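Local atomic coordinates of 35 kDa hemin binding protein (Porphyromonas gingivalis, PDB entry 5Y1A), a protein that probably binds hemin and probably has thiol-disulfide chemistry of the thioredoxin type, being a type IX secretion system cargo with an immunoglobulin-like domain. Residues A61-L65 against K131-M135. Coordinates in Å, arbitrary orientation, origin at the centre of the assembly. Where two conformers were deposited one is given. Residue numbers count along the deposited sequence, not the author numbering.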
loop_
_atom_site.group_PDB
_atom_site.type_symbol
_atom_site.label_atom_id
_atom_site.label_comp_id
_atom_site.label_asym_id
_atom_site.label_seq_id
_atom_site.Cartn_x
_atom_site.Cartn_y
_atom_site.Cartn_z
ATOM N N ALA A 61 18.920 -4.912 -10.641
ATOM C CA ALA A 61 19.011 -3.636 -11.361
ATOM C C ALA A 61 19.037 -2.470 -10.379
ATOM O O ALA A 61 19.824 -1.529 -10.531
ATOM C CB ALA A 61 17.834 -3.492 -12.320
ATOM N N ILE A 62 18.155 -2.529 -9.376
ATOM C CA ILE A 62 18.079 -1.492 -8.353
ATOM C C ILE A 62 19.402 -1.393 -7.595
ATOM O O ILE A 62 19.891 -0.301 -7.352
ATOM C CB ILE A 62 16.861 -1.696 -7.437
ATOM C CG1 ILE A 62 15.592 -1.484 -8.292
ATOM C CG2 ILE A 62 16.890 -0.739 -6.192
ATOM C CD1 ILE A 62 14.278 -1.679 -7.572
ATOM N N GLU A 63 19.983 -2.533 -7.259
ATOM C CA GLU A 63 21.243 -2.527 -6.521
ATOM C C GLU A 63 22.428 -2.051 -7.366
ATOM O O GLU A 63 23.518 -1.825 -6.828
ATOM C CB GLU A 63 21.495 -3.892 -5.886
ATOM C CG GLU A 63 20.538 -4.220 -4.719
ATOM C CD GLU A 63 20.364 -3.068 -3.734
ATOM O OE1 GLU A 63 19.211 -2.628 -3.526
ATOM O OE2 GLU A 63 21.385 -2.589 -3.185
ATOM N N MET A 64 22.199 -1.880 -8.672
ATOM C CA MET A 64 23.206 -1.350 -9.616
ATOM C C MET A 64 23.155 0.172 -9.700
ATOM O O MET A 64 24.077 0.796 -10.223
ATOM C CB MET A 64 23.020 -1.944 -11.008
ATOM C CG MET A 64 23.406 -3.417 -11.179
ATOM S SD MET A 64 23.142 -3.995 -12.870
ATOM C CE MET A 64 24.705 -3.523 -13.646
ATOM N N LEU A 65 22.080 0.770 -9.182
ATOM C CA LEU A 65 21.924 2.214 -9.203
ATOM C C LEU A 65 22.852 2.887 -8.199
ATOM O O LEU A 65 23.104 2.347 -7.116
ATOM C CB LEU A 65 20.476 2.608 -8.851
ATOM C CG LEU A 65 19.354 2.123 -9.767
ATOM C CD1 LEU A 65 18.012 2.367 -9.073
ATOM C CD2 LEU A 65 19.420 2.887 -11.096
ATOM N N LYS A 131 18.016 -1.473 -15.443
ATOM C CA LYS A 131 18.590 -0.250 -14.884
ATOM C C LYS A 131 18.455 0.936 -15.858
ATOM O O LYS A 131 18.077 2.042 -15.460
ATOM C CB LYS A 131 20.066 -0.465 -14.537
ATOM C CG LYS A 131 20.614 0.640 -13.660
ATOM C CD LYS A 131 22.108 0.737 -13.735
ATOM C CE LYS A 131 22.540 2.112 -13.247
ATOM N NZ LYS A 131 23.900 2.433 -13.786
ATOM N N ASN A 132 18.757 0.689 -17.129
ATOM C CA ASN A 132 18.662 1.723 -18.160
ATOM C C ASN A 132 17.236 2.258 -18.333
ATOM O O ASN A 132 17.041 3.476 -18.476
ATOM C CB ASN A 132 19.213 1.225 -19.495
ATOM C CG ASN A 132 20.764 1.081 -19.498
ATOM O OD1 ASN A 132 21.317 0.453 -20.386
ATOM N ND2 ASN A 132 21.432 1.643 -18.507
ATOM N N LYS A 133 16.251 1.363 -18.278
ATOM C CA LYS A 133 14.828 1.771 -18.310
ATOM C C LYS A 133 14.486 2.632 -17.096
ATOM O O LYS A 133 13.804 3.666 -17.235
ATOM C CB LYS A 133 13.899 0.542 -18.380
ATOM C CG LYS A 133 13.571 0.036 -19.799
ATOM C CD LYS A 133 12.561 -1.128 -19.734
ATOM C CE LYS A 133 11.965 -1.425 -21.083
ATOM N NZ LYS A 133 10.881 -2.454 -21.026
ATOM N N ILE A 134 14.969 2.230 -15.913
ATOM C CA ILE A 134 14.762 3.014 -14.688
ATOM C C ILE A 134 15.382 4.409 -14.822
ATOM O O ILE A 134 14.757 5.410 -14.483
ATOM C CB ILE A 134 15.349 2.305 -13.458
ATOM C CG1 ILE A 134 14.569 1.001 -13.174
ATOM C CG2 ILE A 134 15.394 3.255 -12.263
ATOM C CD1 ILE A 134 15.215 0.075 -12.043
ATOM N N MET A 135 16.600 4.472 -15.355
ATOM C CA MET A 135 17.284 5.757 -15.475
ATOM C C MET A 135 16.573 6.678 -16.468
ATOM O O MET A 135 16.544 7.900 -16.279
ATOM C CB MET A 135 18.784 5.564 -15.770
ATOM C CG MET A 135 19.560 5.044 -14.541
ATOM S SD MET A 135 19.494 6.014 -13.024
ATOM C CE MET A 135 20.060 7.622 -13.558
#
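Apolar packing without any hydrogen bond joins residues 61-65, late in helix 51-63 and running on from it, to 131-135 in the middle of helix 127-138, burying 309 Å² in all. The backbones come closest at Ala61 and Lys131, CA to CA 4.9 Å, an approach that the small methyl of Ala61 permits: its CB lies 3.7 Å from Lys131 N. Leu65 reaches across with its CD2, which meets Lys131 CG at 3.6 Å, Met135 SD at 3.7 Å and Ile134 CG2 at 4.2 Å. Ile134 CD1 in turn sits 4.1 Å from Ile62 CG1 and 4.4 Å from Ala61 CB. Lys131 contributes through its methylene chain, all-trans and laid along Met64, with CD 3.9 Å from Met64 CB and CE 3.6 Å from Met64 O. Within the segment 61-65, Met64 N and Leu65 N hydrogen-bond to Ala61 O and Ile62 O, respectively, each at 3.0 Å. In this thioredoxin-type domain the two helices pack on the same side of the central sheet, where Ile62, Leu65 and Ile134 all rest on Val73 of strand 73-79.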